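Side-chain contacts in putative nitroreductase (Thermotoga maritima, PDB 1VKW), which probably acts as an oxidoreductase of the FMN-dependent nitroreductase kind, although its substrate is not established: residues 36-41 against 57-62; 89-92 against 97-100; 128-131 against 137-140; 173-178 against 184-189; 189-194 against 202-207. All coordinates share one frame; numbering follows the deposited sequence.

Contact 1 (36-41 against 57-62); sequences RVKDDI and INLSSF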
# COMPACT_ATOMS: atom_id res chain seq x y z
N ARG A 36 -0.31 -21.17 6.89
CA ARG A 36 -1.54 -20.46 7.22
C ARG A 36 -1.50 -18.98 6.82
O ARG A 36 -2.51 -18.45 6.36
CB ARG A 36 -1.83 -20.60 8.72
CG ARG A 36 -3.11 -19.94 9.19
CD ARG A 36 -2.89 -18.64 9.94
NE ARG A 36 -4.12 -17.87 10.09
CZ ARG A 36 -5.11 -18.18 10.93
NH1 ARG A 36 -5.04 -19.25 11.72
NH2 ARG A 36 -6.19 -17.41 10.98
N VAL A 37 -0.35 -18.33 6.98
CA VAL A 37 -0.23 -16.93 6.56
C VAL A 37 -0.12 -16.81 5.04
O VAL A 37 -0.58 -15.82 4.47
CB VAL A 37 0.93 -16.16 7.27
CG1 VAL A 37 0.79 -16.27 8.79
CG2 VAL A 37 2.30 -16.64 6.82
N LYS A 38 0.46 -17.81 4.38
CA LYS A 38 0.40 -17.88 2.92
C LYS A 38 -1.06 -18.00 2.48
O LYS A 38 -1.50 -17.29 1.57
CB LYS A 38 1.22 -19.05 2.37
CG LYS A 38 1.43 -19.00 0.85
CD LYS A 38 2.21 -20.21 0.32
CE LYS A 38 2.30 -20.17 -1.21
NZ LYS A 38 3.47 -20.91 -1.74
N ASP A 39 -1.80 -18.89 3.14
CA ASP A 39 -3.24 -19.07 2.88
C ASP A 39 -3.98 -17.74 3.02
O ASP A 39 -4.75 -17.36 2.14
CB ASP A 39 -3.86 -20.11 3.83
CG ASP A 39 -3.36 -21.52 3.58
OD1 ASP A 39 -2.60 -21.75 2.60
OD2 ASP A 39 -3.66 -22.48 4.32
N ASP A 40 -3.74 -17.05 4.13
CA ASP A 40 -4.39 -15.77 4.41
C ASP A 40 -4.15 -14.75 3.28
O ASP A 40 -5.09 -14.07 2.85
CB ASP A 40 -3.90 -15.21 5.75
CG ASP A 40 -4.42 -15.99 6.95
OD1 ASP A 40 -4.98 -17.09 6.77
OD2 ASP A 40 -4.30 -15.57 8.11
N ILE A 41 -2.92 -14.66 2.79
CA ILE A 41 -2.57 -13.75 1.70
C ILE A 41 -3.31 -14.12 0.42
O ILE A 41 -3.85 -13.26 -0.27
CB ILE A 41 -1.05 -13.74 1.44
CG1 ILE A 41 -0.31 -13.13 2.63
CG2 ILE A 41 -0.72 -12.94 0.18
CD1 ILE A 41 1.14 -13.57 2.71
N ILE A 57 4.80 -16.01 -2.86
CA ILE A 57 5.20 -15.85 -1.46
C ILE A 57 6.32 -16.84 -1.16
O ILE A 57 6.14 -18.05 -1.30
CB ILE A 57 3.99 -16.10 -0.50
CG1 ILE A 57 2.73 -15.35 -0.96
CG2 ILE A 57 4.34 -15.66 0.92
CD1 ILE A 57 1.76 -16.19 -1.78
N ASN A 58 7.49 -16.32 -0.77
CA ASN A 58 8.61 -17.16 -0.38
C ASN A 58 8.80 -17.14 1.14
O ASN A 58 9.11 -16.09 1.72
CB ASN A 58 9.91 -16.71 -1.07
CG ASN A 58 11.07 -17.68 -0.84
OD1 ASN A 58 12.21 -17.27 -0.62
ND2 ASN A 58 10.78 -18.98 -0.90
N LEU A 59 8.60 -18.29 1.77
CA LEU A 59 8.84 -18.46 3.20
C LEU A 59 9.80 -19.63 3.45
O LEU A 59 9.73 -20.32 4.46
CB LEU A 59 7.51 -18.61 3.99
CG LEU A 59 6.29 -19.32 3.38
CD1 LEU A 59 5.28 -19.64 4.48
CD2 LEU A 59 5.62 -18.49 2.31
N SER A 60 10.71 -19.82 2.49
CA SER A 60 11.85 -20.73 2.64
C SER A 60 13.14 -19.92 2.69
O SER A 60 14.24 -20.46 2.50
CB SER A 60 11.89 -21.73 1.48
OG SER A 60 12.00 -21.06 0.23
N SER A 61 13.00 -18.62 2.95
CA SER A 61 14.13 -17.72 3.12
C SER A 61 13.83 -16.78 4.29
O SER A 61 12.65 -16.51 4.58
CB SER A 61 14.35 -16.90 1.84
OG SER A 61 13.25 -16.04 1.59
N PHE A 62 14.88 -16.36 5.01
CA PHE A 62 14.75 -15.30 6.00
C PHE A 62 15.47 -14.05 5.49
O PHE A 62 16.68 -14.09 5.24
CB PHE A 62 15.31 -15.72 7.36
CG PHE A 62 15.31 -14.62 8.38
CD1 PHE A 62 14.11 -14.07 8.83
CD2 PHE A 62 16.50 -14.11 8.89
CE1 PHE A 62 14.10 -13.04 9.76
CE2 PHE A 62 16.50 -13.09 9.83
CZ PHE A 62 15.29 -12.55 10.26

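Contact 2 (89-92 against 97-100); sequences LFLT and GTCW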
# COMPACT_ATOMS: atom_id res chain seq x y z
N LEU A 89 -0.58 -3.59 3.45
CA LEU A 89 -1.54 -3.13 4.43
C LEU A 89 -2.29 -4.28 5.09
O LEU A 89 -2.64 -4.22 6.27
CB LEU A 89 -2.53 -2.15 3.78
CG LEU A 89 -1.91 -0.80 3.42
CD1 LEU A 89 -2.93 0.08 2.70
CD2 LEU A 89 -1.36 -0.09 4.68
N PHE A 90 -2.53 -5.34 4.33
CA PHE A 90 -3.10 -6.55 4.90
C PHE A 90 -2.13 -7.18 5.92
O PHE A 90 -2.53 -7.57 7.03
CB PHE A 90 -3.45 -7.54 3.79
CG PHE A 90 -3.87 -8.88 4.30
CD1 PHE A 90 -4.98 -9.00 5.13
CD2 PHE A 90 -3.15 -10.02 3.97
CE1 PHE A 90 -5.37 -10.24 5.60
CE2 PHE A 90 -3.53 -11.25 4.45
CZ PHE A 90 -4.64 -11.36 5.27
N LEU A 91 -0.87 -7.28 5.54
CA LEU A 91 0.15 -7.85 6.41
C LEU A 91 0.34 -7.02 7.68
O LEU A 91 0.52 -7.57 8.76
CB LEU A 91 1.48 -8.00 5.66
CG LEU A 91 1.56 -9.09 4.58
CD1 LEU A 91 2.87 -8.98 3.81
CD2 LEU A 91 1.42 -10.46 5.19
N THR A 92 0.30 -5.69 7.52
CA THR A 92 0.34 -4.77 8.66
C THR A 92 -0.76 -5.08 9.66
O THR A 92 -0.51 -5.20 10.87
CB THR A 92 0.19 -3.30 8.18
OG1 THR A 92 1.24 -2.95 7.27
CG2 THR A 92 0.36 -2.33 9.33
N GLY A 97 5.68 -6.64 10.21
CA GLY A 97 6.50 -5.56 9.67
C GLY A 97 6.73 -5.84 8.19
O GLY A 97 6.74 -6.99 7.78
N THR A 98 6.88 -4.78 7.40
CA THR A 98 7.15 -4.93 5.97
C THR A 98 8.22 -3.94 5.55
O THR A 98 8.49 -2.96 6.25
CB THR A 98 5.87 -4.70 5.11
OG1 THR A 98 5.29 -3.41 5.40
CG2 THR A 98 4.77 -5.68 5.47
N CYS A 99 8.83 -4.20 4.40
CA CYS A 99 9.73 -3.26 3.76
C CYS A 99 9.81 -3.56 2.26
O CYS A 99 10.03 -4.70 1.85
CB CYS A 99 11.12 -3.29 4.40
SG CYS A 99 12.37 -2.23 3.63
N TRP A 100 9.62 -2.52 1.46
CA TRP A 100 9.74 -2.59 0.01
C TRP A 100 11.21 -2.66 -0.40
O TRP A 100 11.95 -1.69 -0.25
CB TRP A 100 9.09 -1.36 -0.63
CG TRP A 100 7.60 -1.39 -0.69
CD1 TRP A 100 6.72 -0.97 0.27
CD2 TRP A 100 6.81 -1.85 -1.79
NE1 TRP A 100 5.42 -1.14 -0.17
CE2 TRP A 100 5.45 -1.68 -1.44
CE3 TRP A 100 7.11 -2.39 -3.05
CZ2 TRP A 100 4.40 -2.03 -2.28
CZ3 TRP A 100 6.07 -2.73 -3.90
CH2 TRP A 100 4.73 -2.55 -3.51
O HOH W 1 4.02 -3.02 8.04

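Contact 3 (128-131 against 137-140); sequences RPIT and DLEE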
# COMPACT_ATOMS: atom_id res chain seq x y z
N ARG A 128 7.30 15.29 4.12
CA ARG A 128 7.22 16.70 3.80
C ARG A 128 5.80 17.17 4.14
O ARG A 128 4.87 16.35 4.24
CB ARG A 128 7.56 16.92 2.33
CG ARG A 128 8.99 16.48 2.01
CD ARG A 128 9.53 17.02 0.69
NE ARG A 128 8.80 16.48 -0.44
CZ ARG A 128 9.14 15.39 -1.12
NH1 ARG A 128 10.21 14.67 -0.79
NH2 ARG A 128 8.38 15.01 -2.14
N PRO A 129 5.63 18.48 4.31
CA PRO A 129 4.33 19.05 4.68
C PRO A 129 3.23 18.75 3.66
O PRO A 129 3.47 18.73 2.45
CB PRO A 129 4.60 20.55 4.74
CG PRO A 129 6.05 20.66 4.94
CD PRO A 129 6.67 19.52 4.21
N ILE A 130 2.01 18.50 4.14
CA ILE A 130 0.92 18.10 3.26
C ILE A 130 0.72 19.11 2.13
O ILE A 130 0.44 18.71 1.00
CB ILE A 130 -0.40 17.86 4.05
CG1 ILE A 130 -1.53 17.46 3.09
CG2 ILE A 130 -0.81 19.07 4.83
CD1 ILE A 130 -2.59 16.61 3.77
N THR A 131 0.90 20.39 2.43
CA THR A 131 0.71 21.45 1.43
C THR A 131 1.72 21.36 0.31
O THR A 131 1.49 21.91 -0.76
CB THR A 131 0.78 22.85 2.06
OG1 THR A 131 1.98 22.96 2.82
CG2 THR A 131 -0.36 23.09 3.07
N ASP A 137 -5.40 24.70 -2.07
CA ASP A 137 -5.24 25.25 -0.74
C ASP A 137 -5.94 24.27 0.18
O ASP A 137 -7.03 23.78 -0.12
CB ASP A 137 -5.85 26.65 -0.65
CG ASP A 137 -5.00 27.71 -1.36
OD1 ASP A 137 -3.80 27.47 -1.62
OD2 ASP A 137 -5.47 28.82 -1.70
N LEU A 138 -5.29 23.96 1.30
CA LEU A 138 -5.79 22.93 2.22
C LEU A 138 -7.23 23.27 2.64
O LEU A 138 -8.04 22.38 2.89
CB LEU A 138 -4.83 22.81 3.41
CG LEU A 138 -4.88 21.61 4.37
CD1 LEU A 138 -5.20 20.30 3.69
CD2 LEU A 138 -3.55 21.51 5.13
N GLU A 139 -7.54 24.56 2.66
CA GLU A 139 -8.87 25.07 3.01
C GLU A 139 -9.96 24.78 1.96
O GLU A 139 -11.15 24.84 2.26
CB GLU A 139 -8.80 26.59 3.26
CG GLU A 139 -7.64 27.05 4.14
CD GLU A 139 -6.47 27.60 3.33
OE1 GLU A 139 -5.75 26.79 2.70
OE2 GLU A 139 -6.27 28.84 3.31
N GLU A 140 -9.55 24.50 0.72
CA GLU A 140 -10.51 24.15 -0.34
C GLU A 140 -10.96 22.68 -0.26
O GLU A 140 -11.78 22.22 -1.08
CB GLU A 140 -9.89 24.42 -1.72
CG GLU A 140 -9.58 25.90 -1.95
CD GLU A 140 -8.63 26.15 -3.12
OE1 GLU A 140 -8.21 25.19 -3.79
OE2 GLU A 140 -8.31 27.34 -3.37

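Contact 4 (173-178 against 184-189); sequences LCISSE and GIALSH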
# COMPACT_ATOMS: atom_id res chain seq x y z
N LEU A 173 -10.01 12.87 -6.96
CA LEU A 173 -8.71 13.11 -6.35
C LEU A 173 -7.74 12.52 -7.34
O LEU A 173 -7.88 11.35 -7.72
CB LEU A 173 -8.60 12.42 -4.98
CG LEU A 173 -7.50 12.79 -3.99
CD1 LEU A 173 -7.38 14.29 -3.74
CD2 LEU A 173 -7.78 12.09 -2.68
N CYS A 174 -6.83 13.35 -7.83
CA CYS A 174 -5.86 12.96 -8.84
C CYS A 174 -4.45 12.94 -8.26
O CYS A 174 -4.05 13.89 -7.60
CB CYS A 174 -5.93 13.91 -10.03
SG CYS A 174 -7.54 13.90 -10.86
N ILE A 175 -3.73 11.86 -8.53
CA ILE A 175 -2.34 11.71 -8.13
C ILE A 175 -1.49 11.54 -9.38
O ILE A 175 -1.75 10.64 -10.19
CB ILE A 175 -2.16 10.47 -7.23
CG1 ILE A 175 -3.05 10.59 -5.99
CG2 ILE A 175 -0.70 10.29 -6.84
CD1 ILE A 175 -3.14 9.30 -5.20
N SER A 176 -0.48 12.40 -9.53
CA SER A 176 0.48 12.31 -10.63
C SER A 176 1.88 12.04 -10.07
O SER A 176 2.26 12.58 -9.02
CB SER A 176 0.51 13.62 -11.42
OG SER A 176 -0.79 14.06 -11.76
N SER A 177 2.63 11.21 -10.79
CA SER A 177 4.01 10.89 -10.45
C SER A 177 4.77 10.35 -11.66
O SER A 177 4.19 9.69 -12.51
CB SER A 177 4.06 9.83 -9.36
OG SER A 177 5.38 9.61 -8.93
N GLU A 178 6.07 10.62 -11.70
CA GLU A 178 6.99 10.02 -12.67
C GLU A 178 7.44 8.60 -12.27
O GLU A 178 8.15 7.93 -13.03
CB GLU A 178 8.26 10.88 -12.81
CG GLU A 178 8.05 12.39 -12.98
CD GLU A 178 7.36 12.77 -14.28
OE1 GLU A 178 6.68 11.92 -14.90
OE2 GLU A 178 7.50 13.94 -14.69
N GLY A 184 1.29 3.90 -7.78
CA GLY A 184 0.37 2.82 -7.46
C GLY A 184 0.20 2.64 -5.97
O GLY A 184 -0.90 2.41 -5.50
N ILE A 185 1.32 2.71 -5.23
CA ILE A 185 1.30 2.58 -3.77
C ILE A 185 0.40 3.66 -3.14
O ILE A 185 -0.50 3.34 -2.36
CB ILE A 185 2.76 2.65 -3.20
CG1 ILE A 185 3.54 1.38 -3.59
CG2 ILE A 185 2.77 2.78 -1.69
CD1 ILE A 185 5.03 1.46 -3.29
N ALA A 186 0.63 4.92 -3.50
CA ALA A 186 -0.16 6.03 -2.98
C ALA A 186 -1.63 5.90 -3.40
O ALA A 186 -2.54 6.17 -2.61
CB ALA A 186 0.41 7.35 -3.46
N LEU A 187 -1.85 5.47 -4.64
CA LEU A 187 -3.21 5.31 -5.16
C LEU A 187 -3.99 4.27 -4.38
O LEU A 187 -5.20 4.43 -4.17
CB LEU A 187 -3.17 4.94 -6.65
CG LEU A 187 -4.47 4.90 -7.44
CD1 LEU A 187 -5.02 6.29 -7.63
CD2 LEU A 187 -4.21 4.22 -8.78
N SER A 188 -3.30 3.22 -3.93
CA SER A 188 -3.92 2.20 -3.07
C SER A 188 -4.43 2.79 -1.76
O SER A 188 -5.53 2.45 -1.32
CB SER A 188 -2.96 1.03 -2.80
OG SER A 188 -1.98 1.35 -1.82
N HIS A 189 -3.65 3.67 -1.15
CA HIS A 189 -4.09 4.35 0.08
C HIS A 189 -5.31 5.22 -0.14
O HIS A 189 -6.22 5.23 0.68
CB HIS A 189 -2.96 5.20 0.69
CG HIS A 189 -1.85 4.39 1.30
ND1 HIS A 189 -1.21 4.76 2.46
CD2 HIS A 189 -1.27 3.23 0.90
CE1 HIS A 189 -0.28 3.86 2.75
NE2 HIS A 189 -0.29 2.93 1.82

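Contact 5 (189-194 against 202-207); sequences HAYLTA and PVIQKR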
# COMPACT_ATOMS: atom_id res chain seq x y z
N HIS A 189 -3.65 3.67 -1.15
CA HIS A 189 -4.09 4.35 0.08
C HIS A 189 -5.31 5.22 -0.14
O HIS A 189 -6.22 5.23 0.68
CB HIS A 189 -2.96 5.20 0.69
CG HIS A 189 -1.85 4.39 1.30
ND1 HIS A 189 -1.21 4.76 2.46
CD2 HIS A 189 -1.27 3.23 0.90
CE1 HIS A 189 -0.28 3.86 2.75
NE2 HIS A 189 -0.29 2.93 1.82
N ALA A 190 -5.31 5.98 -1.23
CA ALA A 190 -6.43 6.86 -1.53
C ALA A 190 -7.68 6.04 -1.84
O ALA A 190 -8.77 6.33 -1.35
CB ALA A 190 -6.09 7.76 -2.68
N TYR A 191 -7.52 5.00 -2.64
CA TYR A 191 -8.61 4.10 -2.97
C TYR A 191 -9.23 3.44 -1.74
O TYR A 191 -10.44 3.48 -1.53
CB TYR A 191 -8.13 3.04 -3.97
CG TYR A 191 -9.13 1.94 -4.13
CD1 TYR A 191 -10.19 2.05 -5.03
CD2 TYR A 191 -9.04 0.78 -3.35
CE1 TYR A 191 -11.13 1.02 -5.17
CE2 TYR A 191 -9.98 -0.24 -3.47
CZ TYR A 191 -11.01 -0.12 -4.37
OH TYR A 191 -11.92 -1.15 -4.48
N LEU A 192 -8.39 2.83 -0.90
CA LEU A 192 -8.87 2.12 0.28
C LEU A 192 -9.52 3.04 1.33
O LEU A 192 -10.51 2.66 1.95
CB LEU A 192 -7.73 1.29 0.90
CG LEU A 192 -7.24 0.09 0.06
CD1 LEU A 192 -5.96 -0.49 0.65
CD2 LEU A 192 -8.30 -0.99 -0.08
N THR A 193 -8.99 4.24 1.53
CA THR A 193 -9.58 5.16 2.51
C THR A 193 -10.88 5.77 1.97
O THR A 193 -11.86 5.90 2.71
CB THR A 193 -8.60 6.26 2.93
OG1 THR A 193 -8.11 6.93 1.77
CG2 THR A 193 -7.36 5.65 3.58
N ALA A 194 -10.90 6.10 0.68
CA ALA A 194 -12.12 6.62 0.05
C ALA A 194 -13.25 5.59 0.08
O ALA A 194 -14.42 5.93 0.28
CB ALA A 194 -11.83 7.06 -1.38
N PRO A 202 -14.78 3.34 -5.18
CA PRO A 202 -14.24 4.40 -6.05
C PRO A 202 -13.86 3.84 -7.42
O PRO A 202 -13.54 2.65 -7.53
CB PRO A 202 -12.98 4.88 -5.30
CG PRO A 202 -13.16 4.39 -3.91
CD PRO A 202 -13.91 3.11 -4.02
N VAL A 203 -13.93 4.68 -8.45
CA VAL A 203 -13.52 4.27 -9.79
C VAL A 203 -12.17 4.90 -10.09
O VAL A 203 -11.99 6.10 -9.88
CB VAL A 203 -14.54 4.72 -10.87
CG1 VAL A 203 -14.05 4.37 -12.28
CG2 VAL A 203 -15.89 4.09 -10.60
N ILE A 204 -11.24 4.09 -10.59
CA ILE A 204 -9.90 4.54 -10.88
C ILE A 204 -9.76 4.66 -12.38
O ILE A 204 -10.06 3.70 -13.10
CB ILE A 204 -8.86 3.53 -10.38
CG1 ILE A 204 -9.02 3.27 -8.88
CG2 ILE A 204 -7.44 4.03 -10.70
CD1 ILE A 204 -8.76 1.82 -8.51
N GLN A 205 -9.28 5.81 -12.83
CA GLN A 205 -9.11 6.09 -14.25
C GLN A 205 -7.76 6.73 -14.53
O GLN A 205 -7.37 7.69 -13.86
CB GLN A 205 -10.24 7.00 -14.74
CG GLN A 205 -11.58 6.31 -14.68
CD GLN A 205 -12.66 7.08 -15.40
OE1 GLN A 205 -12.56 8.29 -15.56
NE2 GLN A 205 -13.70 6.37 -15.82
N LYS A 206 -7.05 6.20 -15.53
CA LYS A 206 -5.80 6.80 -15.98
C LYS A 206 -6.13 8.06 -16.75
O LYS A 206 -7.06 8.06 -17.55
CB LYS A 206 -4.99 5.85 -16.86
CG LYS A 206 -3.59 6.38 -17.16
CD LYS A 206 -2.91 5.66 -18.32
CE LYS A 206 -1.41 5.99 -18.32
NZ LYS A 206 -0.66 5.27 -19.37
N ARG A 207 -5.37 9.12 -16.49
CA ARG A 207 -5.54 10.42 -17.15
C ARG A 207 -4.20 10.87 -17.69
O ARG A 207 -3.27 11.13 -16.92
CB ARG A 207 -6.05 11.44 -16.15
CG ARG A 207 -7.41 11.13 -15.61
CD ARG A 207 -8.53 11.13 -16.65
NE ARG A 207 -9.78 10.71 -16.03
CZ ARG A 207 -10.53 11.48 -15.25
NH1 ARG A 207 -10.18 12.74 -14.99
NH2 ARG A 207 -11.64 10.98 -14.72

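Contact 1 (36-41 against 57-62)
K38 and I57 are the residues nearest each other here, with their CA atoms 6.8 Å apart where helix 35-43 passes the short strand 56-58. The CG atom of K38 packs 3.9 Å from I57 CD1, and K38 CE lies 4.1 Å from that same methyl. The lysine therefore lays its methylenes, rather than its charge, across the isoleucine. Its CG stands opposite the backbone N (chi1 -168°), and the fully extended chain beyond it travels past I57 at a slant. The buried, inner part lies about one helical turn on, where I41 CD1 comes 4.2 Å from I57 CG2. I41 is buried, and both isoleucines also touch I66 of the neighbouring strand 64-67, while I41 reaches L91 of helix 74-93 as well.

The outer side, with the lysine end and L59, is looser and nearer solvent. L59 CD2, past the end of the strand, meets K38 CD at 4.3 Å, and K38 NZ is 3.9 Å from I57 O, too far for a hydrogen bond. Cutting K38 back to an alanine would probably leave I57 CD1 and L59 CD2 without the methylenes that lie over them. On the helix side turned from the strand, R36 NE gives D40 OD2 a nearly straight salt-bridge bond of 3.0 Å (170°), one turn apart and in the guanidinium plane. With N58 bonded through its backbone to Y65, the whole is a short helix packed by apolar side chains against the outermost strand of a four-stranded antiparallel sheet, an alpha+beta arrangement.

Contact 2 (89-92 against 97-100)
T98 faces L91 and T92 where helix 74-93 hands the chain over to strand 97-101. The strand starts at G97, whose CA is 6.3 Å from that of T92; its backbone bonds to G116 in the adjacent strand.

The methyl CG2 of T98 lies 4.0 Å from L91 CB and 4.2 Å from L91 CD1, the two side chains meeting at a slant. The rotation chi1 56° sends that methyl to the leucine and sets OG1 between the backbone N and carbonyl carbon, where it meets a water. This water donates to T92 OG1 at 2.9 Å and is 3.0 Å from T98 OG1, spanning two hydroxyls 4.5 Å apart. T92 OG1 is also hydrogen-bonded to V88 O, one turn back. F115 of strand 112-116 touches both L91 and T98, and the T98 backbone bonds to V25.

C99 continues the strand with backbone bonds to V114. W100 turns back to earlier turns of the same helix, resting on Y80 and V88, with NE1 hydrogen-bonded to E85 OE1. Here a helix turns back through a tight connection and packs roughly antiparallel on the outermost strand, within this chain, of a four-stranded antiparallel sheet.

Contact 3 (128-131 against 137-140)
I130 and T131 meet L138 in a surface helix-loop-3-10 connection, where the short, loosely formed helix 130-133 is followed by a loop and then a 3-10 turn at 138-140. One methyl does the touching from the turn side: L138 CD2 sits 3.7 Å from I130 CG2 and 4.1 Å from T131 CG2. The leucine crosses both side chains at about a right angle, so the meeting is of methyl on methyl, with no long flank laid alongside another.

Rotation about CA-CB explains which branches are used. I130 has CG1 opposite its backbone N (chi1 179°), which leaves CG2 to face the leucine. The I130 side chain also touches V149 and E150 of helix 143-153, so it links this connection to that longer helix. T131 is exposed, and only its methyl side takes part. In L138, chi1 of -165° carries CG away from its own N and out to the two partners.

Away from this patch, R128 is bonded to the loop after helix 143-153, through its N to Q162 OE1 and through NH1 to R161 O. The 3-10 turn that presents L138 is made by E140 N bonding to D137 O at 2.8 Å. The carboxylate of E140 folds back over the same turn, where D137 N makes a weak bond to E140 OE1 at 3.3 Å.

Contact 4 (173-178 against 184-189)
The CA atoms of I175 and L187 come within 7.1 Å as strand 172-176 runs beside helix 180-198, and no hydrogen bond passes between them. I175 makes the whole contact from the strand side, and it does so with one atom. Its CD1 lies 4.0 Å from L187 CA and 4.1 Å from both L187 N and A186 O, so the methyl rests on the helix backbone itself, between two side chains. Those flank it more loosely: A186 CB is 4.4 Å away and L187 CD1 4.3 Å. The small side chain of A186 is consistent with so close an approach. With CG1 opposite the carbonyl carbon (chi1 -59°) and the branch extended beyond it (chi2 169°), I175 reaches straight out from the sheet. T152 of helix 143-153 touches both I175 and A186, and W164 also packs on A186.

Away from the strand the helix carries buried polar groups. S188 OG bonds back to I185 O, tilted 16° from the carbonyl plane. H189 is held at both ring nitrogens, ND1 by M151 O and NE2 by E85 OE2, which fixes the buried imidazole against rotation.

On the sheet, the residue before I175 points the other way: C174 turns from the helix and is joined by a disulfide to C213 of strand 211-215, while I175 bonds through its backbone to Y212. A sheet with a helix packed on one face and a disulfide on the other results, and strand 172-176 with its helix is the first half of a split beta-alpha-beta crossover.

Contact 5 (189-194 against 202-207)
Where helix 180-198 gives way to strand 203-207, the return leg of a beta-alpha-beta crossover, Y191 and A194 pack on P202 and I204. The proline fills the space between the two helix residues: P202 CD is 3.7 Å from Y191 CE1, P202 CG is 3.9 Å from A194 CB, and P202 CG is also 3.7 Å from the backbone Y191 O. Further along the strand, I204 CD1 reaches Y191 CD1 at 3.8 Å. Both P202 and I204 cross the tyrosine at about a right angle, and their methylene and methyl come up obliquely to the ring. By contrast, P202 O lies in the plane of the ring at its edge, 3.7 Å from CE1.

The ring gets there because CG stands opposite the backbone N (chi1 168°), which brings the ring over to P202 and I204. Its hydroxyl is hydrogen-bonded to E201 OE2 just ahead of the proline, so both ends of the ring are held. A leucine in place of Y191 would probably open a gap beside P202 and I204 and leave the E201 carboxylate without that hydroxyl.

The crossover is of the split kind: strand 203-207 runs parallel to 172-176 with antiparallel 211-215 between them. L214 of that middle strand lies against both P202 and I204, and L216 touches A194. Farther along the strand, R207 NH2 donates to Q205 OE1 at 3.0 Å, nearly straight at 171° and in the carbonyl plane, while R207 also forms a salt bridge with E172.

How the contacts relate
From the N terminus the five contacts follow in series, each closing before the next opens; none nests or crosses, though contacts 4 and 5 share H189. Contact 1 closes the 42-56 loop over the edge of the first sheet, and contact 2 the short turn into its opposite edge. They touch where I41 packs on F90 and L91. Contact 3 closes a surface loop about 29 Å from contact 1 at nearest atoms. Contacts 4 and 5 set helix 180-198 against the second sheet, whose strand order matches that of the first. L89 and W100 of contact 2 pack on I185, H189 and L192, tying the two halves together.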